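Local structure of purine nucleosidase, (IunH-1) (Sulfolobus solfataricus, 3T8J) at residues A[106-109]-A[110-113]; A[173-177]-A[178-182]; A[187-190]-A[191-195]; A[222-225]-A[226-230]. The protein belongs to the nucleosidase clan, is built round a central mixed beta-sheet flanked by helices and holds a sodium ion in this model. All coordinates share one frame; numbering follows the deposited sequence. Where two conformers were deposited one is given.

Contact 1 (A[106-109]-A[110-113]); sequences IDLA and NEYA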
loop_
_atom_site.group_PDB
_atom_site.type_symbol
_atom_site.label_atom_id
_atom_site.label_comp_id
_atom_site.label_asym_id
_atom_site.label_seq_id
_atom_site.Cartn_x
_atom_site.Cartn_y
_atom_site.Cartn_z
ATOM N N ILE A 106 0.286 -25.962 -21.303
ATOM C CA ILE A 106 1.632 -26.558 -21.243
ATOM C C ILE A 106 1.794 -27.655 -22.310
ATOM O O ILE A 106 2.797 -27.678 -23.051
ATOM C CB ILE A 106 1.920 -27.088 -19.831
ATOM C CG1 ILE A 106 2.047 -25.941 -18.830
ATOM C CG2 ILE A 106 3.218 -27.924 -19.813
ATOM C CD1 ILE A 106 1.936 -26.385 -17.372
ATOM N N ASP A 107 0.809 -28.549 -22.427
ATOM C CA ASP A 107 0.873 -29.627 -23.414
ATOM C C ASP A 107 0.974 -29.085 -24.845
ATOM O O ASP A 107 1.750 -29.585 -25.661
ATOM C CB ASP A 107 -0.354 -30.528 -23.273
ATOM C CG ASP A 107 -0.274 -31.463 -22.060
ATOM O OD1 ASP A 107 0.825 -31.642 -21.496
ATOM O OD2 ASP A 107 -1.321 -32.061 -21.701
ATOM N N LEU A 108 0.166 -28.074 -25.149
ATOM C CA LEU A 108 0.100 -27.469 -26.483
ATOM C C LEU A 108 1.376 -26.663 -26.807
ATOM O O LEU A 108 1.838 -26.648 -27.956
ATOM C CB LEU A 108 -1.188 -26.647 -26.632
ATOM C CG LEU A 108 -2.422 -27.533 -26.747
ATOM C CD1 LEU A 108 -3.682 -26.708 -26.416
ATOM C CD2 LEU A 108 -2.509 -28.214 -28.100
ATOM N N ALA A 109 1.949 -26.024 -25.796
ATOM C CA ALA A 109 3.219 -25.312 -25.953
ATOM C C ALA A 109 4.328 -26.288 -26.311
ATOM O O ALA A 109 5.227 -25.960 -27.082
ATOM C CB ALA A 109 3.552 -24.518 -24.664
ATOM N N ASN A 110 4.275 -27.497 -25.770
ATOM C CA ASN A 110 5.225 -28.532 -26.168
ATOM C C ASN A 110 4.950 -29.046 -27.572
ATOM O O ASN A 110 5.884 -29.189 -28.376
ATOM C CB ASN A 110 5.201 -29.670 -25.157
ATOM C CG ASN A 110 6.039 -29.373 -23.919
ATOM O OD1 ASN A 110 7.214 -29.024 -24.041
ATOM N ND2 ASN A 110 5.489 -29.630 -22.742
ATOM N N GLU A 111 3.685 -29.334 -27.887
ATOM C CA GLU A 111 3.335 -29.891 -29.204
ATOM C C GLU A 111 3.682 -28.932 -30.347
ATOM O O GLU A 111 4.169 -29.376 -31.417
ATOM C CB GLU A 111 1.844 -30.249 -29.238
ATOM C CG GLU A 111 1.397 -30.749 -30.602
ATOM C CD GLU A 111 -0.041 -31.264 -30.670
ATOM O OE1 GLU A 111 -0.821 -31.088 -29.701
ATOM O OE2 GLU A 111 -0.404 -31.841 -31.733
ATOM N N TYR A 112 3.481 -27.632 -30.109
ATOM C CA TYR A 112 3.721 -26.566 -31.094
ATOM C C TYR A 112 4.859 -25.614 -30.680
ATOM O O TYR A 112 4.839 -24.427 -31.020
ATOM C CB TYR A 112 2.420 -25.780 -31.344
ATOM C CG TYR A 112 1.289 -26.623 -31.888
ATOM C CD1 TYR A 112 1.205 -26.902 -33.246
ATOM C CD2 TYR A 112 0.314 -27.147 -31.046
ATOM C CE1 TYR A 112 0.163 -27.676 -33.750
ATOM C CE2 TYR A 112 -0.719 -27.929 -31.546
ATOM C CZ TYR A 112 -0.785 -28.182 -32.889
ATOM O OH TYR A 112 -1.824 -28.958 -33.390
ATOM N N ALA A 113 5.889 -26.162 -30.026
ATOM C CA ALA A 113 7.000 -25.357 -29.503
ATOM C C ALA A 113 7.601 -24.475 -30.582
ATOM O O ALA A 113 7.992 -24.958 -31.673
ATOM C CB ALA A 113 8.071 -26.247 -28.894
HETATM O O HOH W 1 3.383 -31.455 -21.607
#
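Tyr112 N donates to Leu108 O over 2.9 Å, the last of three consecutive helical bonds that run from Ile106-Asp107-Leu108 to Asn110-Glu111-Tyr112. The same carbonyl oxygen also lies at the edge of the tyrosine ring, 3.5 Å from Tyr112 CD2, so main chain and ring gather round one atom. Tyr112 has already left helical backbone angles, and its CG stands anti to its own carbonyl carbon (chi1 -60°), which lays the ring back along the helix beside Leu108. The two side chains run alongside each other in the same direction; Leu108 CD2 comes in the plane of the ring, at its edge, 3.9 Å from CE2. Glu111 OE1 is 3.7 Å from the same methyl, while Glu111 CG lies over one ring face, toward the rim. The aliphatic part of the glutamate thus packs on the ring, its OE1 passing the leucine methyl.

On another side of the helix a water joins residues one turn apart. It donates to Asp107 OD1 at 2.6 Å and accepts from Asn110 ND2 at 3.0 Å, a pairing that suits two polar residues at the surface. The asparagine's other end, OD1, is taken by Lys140. Leu108 and Tyr112 face strand 27-33, where both touch Val29, and the small Ala109 lets helix 137-140 come close through Ile137 and Lys140. The arrangement is that of an amphipathic helix C-terminus in an alpha/beta fold, apolar residues laid on the sheet and polar ones turned to solvent.

Contact 2 (A[173-177]-A[178-182]); sequences KIVFN and AGFDI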
loop_
_atom_site.group_PDB
_atom_site.type_symbol
_atom_site.label_atom_id
_atom_site.label_comp_id
_atom_site.label_asym_id
_atom_site.label_seq_id
_atom_site.Cartn_x
_atom_site.Cartn_y
_atom_site.Cartn_z
ATOM N N LYS A 173 0.602 -9.340 -13.521
ATOM C CA LYS A 173 1.981 -9.004 -13.108
ATOM C C LYS A 173 2.903 -10.173 -13.417
ATOM O O LYS A 173 4.032 -9.978 -13.950
ATOM C CB LYS A 173 2.033 -8.642 -11.618
ATOM C CG LYS A 173 3.377 -8.058 -11.164
ATOM C CD LYS A 173 3.222 -7.339 -9.788
ATOM C CE LYS A 173 4.285 -6.299 -9.507
ATOM N NZ LYS A 173 4.151 -4.986 -10.228
ATOM N N ILE A 174 2.475 -11.396 -13.119
ATOM C CA ILE A 174 3.271 -12.595 -13.444
ATOM C C ILE A 174 3.560 -12.683 -14.949
ATOM O O ILE A 174 4.702 -12.900 -15.371
ATOM C CB ILE A 174 2.544 -13.877 -12.947
ATOM C CG1 ILE A 174 2.581 -13.913 -11.426
ATOM C CG2 ILE A 174 3.185 -15.153 -13.544
ATOM C CD1 ILE A 174 1.520 -14.911 -10.840
ATOM N N VAL A 175 2.568 -12.453 -15.783
ATOM C CA VAL A 175 2.711 -12.572 -17.230
ATOM C C VAL A 175 3.669 -11.494 -17.778
ATOM O O VAL A 175 4.529 -11.800 -18.611
ATOM C CB VAL A 175 1.324 -12.532 -17.905
ATOM C CG1 VAL A 175 1.422 -12.266 -19.403
ATOM C CG2 VAL A 175 0.622 -13.866 -17.628
ATOM N N PHE A 176 3.511 -10.258 -17.290
ATOM C CA PHE A 176 4.327 -9.142 -17.771
ATOM C C PHE A 176 5.763 -9.216 -17.277
ATOM O O PHE A 176 6.612 -8.540 -17.870
ATOM C CB PHE A 176 3.653 -7.785 -17.488
ATOM C CG PHE A 176 2.652 -7.389 -18.519
ATOM C CD1 PHE A 176 1.384 -7.958 -18.525
ATOM C CD2 PHE A 176 2.938 -6.450 -19.476
ATOM C CE1 PHE A 176 0.438 -7.604 -19.474
ATOM C CE2 PHE A 176 2.012 -6.117 -20.443
ATOM C CZ PHE A 176 0.741 -6.676 -20.421
ATOM N N ASN A 177 6.035 -9.992 -16.218
ATOM C CA ASN A 177 7.391 -10.142 -15.661
ATOM C C ASN A 177 8.105 -11.405 -16.176
ATOM O O ASN A 177 9.324 -11.548 -15.991
ATOM C CB ASN A 177 7.301 -10.175 -14.132
ATOM C CG ASN A 177 8.645 -10.211 -13.455
ATOM O OD1 ASN A 177 9.437 -9.277 -13.562
ATOM N ND2 ASN A 177 8.908 -11.298 -12.737
ATOM N N ALA A 178 7.383 -12.305 -16.840
ATOM C CA ALA A 178 7.899 -13.645 -17.195
ATOM C C ALA A 178 8.932 -13.651 -18.327
ATOM O O ALA A 178 9.782 -14.550 -18.379
ATOM C CB ALA A 178 6.753 -14.585 -17.557
ATOM N N GLY A 179 8.807 -12.711 -19.259
ATOM C CA GLY A 179 9.668 -12.637 -20.465
ATOM C C GLY A 179 9.029 -13.062 -21.781
ATOM O O GLY A 179 9.718 -13.335 -22.749
ATOM N N PHE A 180 7.692 -13.127 -21.840
ATOM C CA PHE A 180 7.001 -13.417 -23.086
ATOM C C PHE A 180 7.187 -12.270 -24.091
ATOM O O PHE A 180 7.381 -11.110 -23.694
ATOM C CB PHE A 180 5.483 -13.504 -22.819
ATOM C CG PHE A 180 5.024 -14.722 -22.019
ATOM C CD1 PHE A 180 4.942 -15.968 -22.628
ATOM C CD2 PHE A 180 4.610 -14.600 -20.691
ATOM C CE1 PHE A 180 4.523 -17.064 -21.911
ATOM C CE2 PHE A 180 4.158 -15.714 -19.987
ATOM C CZ PHE A 180 4.113 -16.933 -20.594
ATOM N N ASP A 181 7.039 -12.570 -25.378
ATOM C CA ASP A 181 6.996 -11.573 -26.449
ATOM C C ASP A 181 5.556 -11.070 -26.528
ATOM O O ASP A 181 4.723 -11.767 -27.089
ATOM C CB ASP A 181 7.446 -12.214 -27.767
ATOM C CG ASP A 181 7.513 -11.232 -28.925
ATOM O OD1 ASP A 181 6.978 -10.107 -28.798
ATOM O OD2 ASP A 181 8.102 -11.587 -29.997
ATOM N N ILE A 182 5.301 -9.900 -25.954
ATOM C CA ILE A 182 3.948 -9.341 -25.783
ATOM C C ILE A 182 3.733 -8.149 -26.686
ATOM O O ILE A 182 4.562 -7.217 -26.697
ATOM C CB ILE A 182 3.735 -8.873 -24.329
ATOM C CG1 ILE A 182 3.700 -10.059 -23.369
ATOM C CG2 ILE A 182 2.435 -8.032 -24.202
ATOM C CD1 ILE A 182 3.773 -9.658 -21.879
HETATM O O HOH W 2 6.599 -11.117 -20.039
#
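Helix 169-177 ends here, and the chain turns at Gly179, whose positive phi of 106° would press a side chain against the preceding carbonyl oxygen, before it runs on into strand 182-185. Glycine therefore suits the turn. Ala178 N keeps a weak, long bond to Val175 O at 3.4 Å, and a water bridges the widening gap: it donates to Val175 O at 2.6 Å and accepts from Gly179 N at 2.8 Å. That carbonyl oxygen also lies in the plane of the Phe180 ring, at its edge, 3.5 Å from CD2.

Among the side chains, Ile182 packs back on the helix end. Its CD1 sits over the centre of one face of the Phe176 ring, 4.1 Å from the centroid and 11° off the normal, a CH-pi contact in which the two side chains cross at about a right angle. The isoleucine's long branch, CG1, stands anti to the carbonyl carbon (chi1 -68°), and this carries CD1 back to the helix end. Val175 fills in alongside: its CG1 is 4.2 Å from Phe180 CD2 and 4.3 Å from Ile182 CD1.

Phe180 also packs on Ile137 and Val138 of helix 137-140, and Ala178, small enough for a close fit, on Val138 and on Tyr131 of helix 125-133. Asp181 OD1 forms a salt bridge with Lys143 NZ. Apolar groups thus hold the returning chain to the helix, while the water spans the 4.4 Å between Val175 O and Gly179 N, too far for a direct bond.

Contact 3 (A[187-190]-A[191-195]); sequences WDVI and INYPV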
loop_
_atom_site.group_PDB
_atom_site.type_symbol
_atom_site.label_atom_id
_atom_site.label_comp_id
_atom_site.label_asym_id
_atom_site.label_seq_id
_atom_site.Cartn_x
_atom_site.Cartn_y
_atom_site.Cartn_z
ATOM N N TRP A 187 -7.455 -0.597 -23.856
ATOM C CA TRP A 187 -8.821 -0.106 -23.914
ATOM C C TRP A 187 -8.912 1.336 -24.398
ATOM O O TRP A 187 -9.791 1.670 -25.219
ATOM C CB TRP A 187 -9.436 -0.184 -22.523
ATOM C CG TRP A 187 -10.835 0.419 -22.432
ATOM C CD1 TRP A 187 -11.185 1.629 -21.891
ATOM C CD2 TRP A 187 -12.032 -0.169 -22.921
ATOM N NE1 TRP A 187 -12.548 1.834 -22.023
ATOM C CE2 TRP A 187 -13.086 0.736 -22.643
ATOM C CE3 TRP A 187 -12.329 -1.382 -23.548
ATOM C CZ2 TRP A 187 -14.423 0.460 -22.981
ATOM C CZ3 TRP A 187 -13.661 -1.642 -23.883
ATOM C CH2 TRP A 187 -14.675 -0.733 -23.587
ATOM N N ASP A 188 -8.051 2.210 -23.879
ATOM C CA ASP A 188 -8.155 3.633 -24.187
ATOM C C ASP A 188 -7.527 4.037 -25.519
ATOM O O ASP A 188 -7.481 5.228 -25.860
ATOM C CB ASP A 188 -7.746 4.529 -23.009
ATOM C CG ASP A 188 -6.410 4.178 -22.400
ATOM O OD1 ASP A 188 -5.660 3.318 -22.949
ATOM O OD2 ASP A 188 -6.103 4.805 -21.335
ATOM N N VAL A 189 -7.099 3.024 -26.280
ATOM C CA VAL A 189 -6.801 3.159 -27.694
ATOM C C VAL A 189 -8.015 2.674 -28.516
ATOM O O VAL A 189 -8.497 3.387 -29.397
ATOM C CB VAL A 189 -5.509 2.385 -28.050
ATOM C CG1 VAL A 189 -5.351 2.229 -29.574
ATOM C CG2 VAL A 189 -4.304 3.070 -27.404
ATOM N N ILE A 190 -8.519 1.484 -28.223
ATOM C CA ILE A 190 -9.588 0.913 -29.059
ATOM C C ILE A 190 -10.890 1.735 -28.996
ATOM O O ILE A 190 -11.627 1.732 -29.983
ATOM C CB ILE A 190 -9.853 -0.597 -28.797
ATOM C CG1 ILE A 190 -10.431 -0.831 -27.422
ATOM C CG2 ILE A 190 -8.595 -1.424 -29.015
ATOM C CD1 ILE A 190 -11.982 -0.851 -27.450
ATOM N N ILE A 191 -11.141 2.468 -27.899
ATOM C CA ILE A 191 -12.368 3.288 -27.811
ATOM C C ILE A 191 -12.382 4.463 -28.777
ATOM O O ILE A 191 -13.422 5.082 -28.970
ATOM C CB ILE A 191 -12.691 3.803 -26.365
ATOM C CG1 ILE A 191 -11.578 4.706 -25.825
ATOM C CG2 ILE A 191 -12.997 2.615 -25.447
ATOM C CD1 ILE A 191 -11.838 5.225 -24.391
ATOM N N ASN A 192 -11.241 4.774 -29.397
ATOM C CA ASN A 192 -11.200 5.788 -30.462
ATOM C C ASN A 192 -11.783 5.318 -31.804
ATOM O O ASN A 192 -11.912 6.120 -32.735
ATOM C CB ASN A 192 -9.749 6.254 -30.690
ATOM C CG ASN A 192 -9.138 6.905 -29.460
ATOM O OD1 ASN A 192 -9.837 7.521 -28.653
ATOM N ND2 ASN A 192 -7.815 6.788 -29.327
ATOM N N TYR A 193 -12.138 4.033 -31.900
ATOM C CA TYR A 193 -12.543 3.398 -33.153
ATOM C C TYR A 193 -13.853 2.616 -33.008
ATOM O O TYR A 193 -13.906 1.436 -33.363
ATOM C CB TYR A 193 -11.423 2.470 -33.635
ATOM C CG TYR A 193 -10.073 3.150 -33.707
ATOM C CD1 TYR A 193 -9.745 3.987 -34.783
ATOM C CD2 TYR A 193 -9.128 2.983 -32.705
ATOM C CE1 TYR A 193 -8.502 4.621 -34.858
ATOM C CE2 TYR A 193 -7.871 3.627 -32.777
ATOM C CZ TYR A 193 -7.582 4.447 -33.849
ATOM O OH TYR A 193 -6.351 5.072 -33.940
ATOM N N PRO A 194 -14.919 3.270 -32.493
ATOM C CA PRO A 194 -16.197 2.571 -32.362
ATOM C C PRO A 194 -16.868 2.313 -33.701
ATOM O O PRO A 194 -16.586 3.009 -34.682
ATOM C CB PRO A 194 -17.040 3.547 -31.559
ATOM C CG PRO A 194 -16.551 4.883 -32.006
ATOM C CD PRO A 194 -15.038 4.694 -32.149
ATOM N N VAL A 195 -17.773 1.341 -33.705
ATOM C CA VAL A 195 -18.698 1.116 -34.801
ATOM C C VAL A 195 -19.803 2.193 -34.756
ATOM O O VAL A 195 -20.638 2.215 -33.839
ATOM C CB VAL A 195 -19.319 -0.286 -34.712
ATOM C CG1 VAL A 195 -20.376 -0.484 -35.837
ATOM C CG2 VAL A 195 -18.201 -1.369 -34.745
HETATM O O HOH W 3 -5.784 7.043 -27.273
HETATM O O HOH W 4 -9.099 7.502 -25.679
HETATM O O HOH W 5 -13.496 -0.132 -31.021
#
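Trp187 and Ile191, one helical turn apart, make the main apolar contact: Ile191 CG2 lies over one face of the indole, 3.7 Å from the centroid of the five-membered ring, as a CH-pi pair. It sits toward the rim, tightly packed at 3.4 Å from Trp187 CE2. With CG1 placed between the backbone N and the carbonyl carbon (chi1 61°), the branched isoleucine can send CG2 to the ring and CG1 past Asp188 CA. Val189 CG1 and Tyr193 CE2 meet more loosely, at 4.3 Å.

The direct polar bonds are all backbone. Ile191 N reaches Trp187 O almost in line with the carbonyl, whereas Asn192 N stands well above the carbonyl plane of Val189 O, at 3.1 Å. Tyr193 N approaches Ile190 O in a similar way, at 3.0 Å.

Waters add a third set. Two of them link Asp188 O to the amide of Asn192, one through ND2 and one through OD1; another joins Ile190 O to Tyr193 O. Asp188's carboxylate instead accepts backbone N-H groups of Val151, Phe152 and Ile154. Together these features describe a short helix that unwinds through a type I beta turn, Ile190 to Tyr193.

Contact 4 (A[222-225]-A[226-230]); sequences RQYS and STVQK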
loop_
_atom_site.group_PDB
_atom_site.type_symbol
_atom_site.label_atom_id
_atom_site.label_comp_id
_atom_site.label_asym_id
_atom_site.label_seq_id
_atom_site.Cartn_x
_atom_site.Cartn_y
_atom_site.Cartn_z
ATOM N N ARG A 222 -24.010 -2.533 -27.200
ATOM C CA ARG A 222 -24.044 -1.221 -27.838
ATOM C C ARG A 222 -24.854 -0.189 -27.029
ATOM O O ARG A 222 -24.415 0.961 -26.817
ATOM C CB ARG A 222 -24.586 -1.354 -29.258
ATOM C CG ARG A 222 -24.600 -0.063 -30.057
ATOM C CD ARG A 222 -25.142 -0.283 -31.473
ATOM N NE ARG A 222 -25.046 0.942 -32.284
ATOM C CZ ARG A 222 -23.942 1.354 -32.917
ATOM N NH1 ARG A 222 -22.812 0.655 -32.871
ATOM N NH2 ARG A 222 -23.959 2.489 -33.603
ATOM N N GLN A 223 -26.040 -0.583 -26.563
ATOM C CA GLN A 223 -26.842 0.310 -25.736
ATOM C C GLN A 223 -26.083 0.730 -24.476
ATOM O O GLN A 223 -26.082 1.913 -24.112
ATOM C CB GLN A 223 -28.196 -0.341 -25.355
ATOM C CG GLN A 223 -29.240 0.609 -24.767
ATOM C CD GLN A 223 -29.015 1.009 -23.294
ATOM O OE1 GLN A 223 -28.422 0.266 -22.498
ATOM N NE2 GLN A 223 -29.520 2.180 -22.932
ATOM N N TYR A 224 -25.420 -0.227 -23.819
ATOM C CA TYR A 224 -24.736 0.068 -22.573
ATOM C C TYR A 224 -23.530 0.952 -22.854
ATOM O O TYR A 224 -23.276 1.935 -22.149
ATOM C CB TYR A 224 -24.278 -1.220 -21.884
ATOM C CG TYR A 224 -23.585 -0.966 -20.577
ATOM C CD1 TYR A 224 -24.278 -0.980 -19.384
ATOM C CD2 TYR A 224 -22.211 -0.719 -20.538
ATOM C CE1 TYR A 224 -23.661 -0.727 -18.183
ATOM C CE2 TYR A 224 -21.584 -0.461 -19.344
ATOM C CZ TYR A 224 -22.295 -0.482 -18.171
ATOM O OH TYR A 224 -21.672 -0.243 -16.970
ATOM N N SER A 225 -22.769 0.587 -23.880
ATOM C CA SER A 225 -21.542 1.334 -24.184
ATOM C C SER A 225 -21.822 2.803 -24.492
ATOM O O SER A 225 -21.068 3.706 -24.086
ATOM C CB SER A 225 -20.806 0.687 -25.354
ATOM O OG SER A 225 -20.322 -0.608 -25.002
ATOM N N SER A 226 -22.922 3.050 -25.192
ATOM C CA SER A 226 -23.309 4.405 -25.548
ATOM C C SER A 226 -23.854 5.204 -24.366
ATOM O O SER A 226 -23.550 6.395 -24.211
ATOM C CB SER A 226 -24.333 4.379 -26.693
ATOM O OG SER A 226 -23.734 3.937 -27.916
ATOM N N THR A 227 -24.650 4.560 -23.521
ATOM C CA THR A 227 -25.307 5.258 -22.416
ATOM C C THR A 227 -24.425 5.492 -21.187
ATOM O O THR A 227 -24.565 6.516 -20.506
ATOM C CB THR A 227 -26.582 4.504 -21.990
ATOM O OG1 THR A 227 -26.232 3.204 -21.504
ATOM C CG2 THR A 227 -27.528 4.370 -23.177
ATOM N N VAL A 228 -23.538 4.549 -20.881
ATOM C CA VAL A 228 -22.726 4.615 -19.663
ATOM C C VAL A 228 -21.332 5.124 -19.943
ATOM O O VAL A 228 -20.868 6.099 -19.336
ATOM C CB VAL A 228 -22.636 3.233 -18.975
ATOM C CG1 VAL A 228 -21.725 3.274 -17.752
ATOM C CG2 VAL A 228 -24.026 2.770 -18.587
ATOM N N GLN A 229 -20.660 4.463 -20.877
ATOM C CA GLN A 229 -19.280 4.764 -21.216
ATOM C C GLN A 229 -19.179 5.967 -22.164
ATOM O O GLN A 229 -18.090 6.512 -22.393
ATOM C CB GLN A 229 -18.631 3.518 -21.834
ATOM C CG GLN A 229 -18.718 2.252 -20.945
ATOM C CD GLN A 229 -17.633 2.250 -19.893
ATOM O OE1 GLN A 229 -16.602 2.905 -20.062
ATOM N NE2 GLN A 229 -17.861 1.541 -18.794
ATOM N N LYS A 230 -20.327 6.379 -22.708
ATOM C CA LYS A 230 -20.417 7.554 -23.580
ATOM C C LYS A 230 -19.619 7.349 -24.878
ATOM O O LYS A 230 -19.110 8.311 -25.462
ATOM C CB LYS A 230 -19.981 8.832 -22.827
ATOM C CG LYS A 230 -20.761 9.100 -21.517
ATOM C CD LYS A 230 -20.076 10.145 -20.609
ATOM C CE LYS A 230 -20.765 10.242 -19.230
ATOM N NZ LYS A 230 -19.991 10.999 -18.182
#
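Val228 meets Tyr224, one turn back, from its first side-chain atom onward. CB lies 3.5 Å from Tyr224 O and 3.8 Å from Tyr224 CZ. From there CG2 goes over one face of the phenol, 3.7 Å from the ring centroid and 19° off the normal, a CH-pi contact displaced toward the rim at CE1. The other tip, CG1, reaches Tyr224 OH at 3.6 Å. CG1 is anti to the backbone N (chi1 177°), and this rotation aims both methyls at the ring, so a beta-branched residue fits: its two arms spread from ring face to hydroxyl. Val228 N bonds to Tyr224 O at 2.9 Å and ties the backbones of the same pair.

Thr227 grips Gln223 O twice. Its N donates at 3.1 Å and its OG1 at 2.9 Å, from opposite faces of the carbonyl plane. Threonine can do this because OG1 sits between its own backbone N and carbonyl carbon, turned back over the preceding turn. The hydroxyl thus adds a second donor to a carbonyl already bonded in the helix.

Ser226 OG is hydrogen-bonded to both Gly233 O and Ile231 O, and Lys230 leaves helical backbone angles with a positive phi. Tyr224 OH hydrogen-bonds to Asp280 OD1 of the third subunit, and Val228 packs on Ala279 there. The phenol thus serves two chemistries at once, an apolar face that packs on the residue one turn on and a polar hydroxyl that bonds across the subunit interface.

How the contacts relate
All four contacts are local, at or near helix ends, and follow one another in the chain. Contacts 3 and 4 are the pair that touches: their centres are 13 Å apart, and Arg222 NH1 probably donates to Val195 O over 2.8 Å, fastening helix 209-227 to the loop after helix 187-190. Contact 1 lies about 40 Å, centre to centre, from contact 4, on the opposite side of the chain's centre; contact 2 is about 18 Å, centre to centre, from contact 1, with nearest atoms about 8 Å apart. The sodium ion, held by Asp9, Asp14, Ile121 and Ser122, touches none of them: it is about 10 Å from the side chain of Trp187 and about 14 Å from that of Phe176.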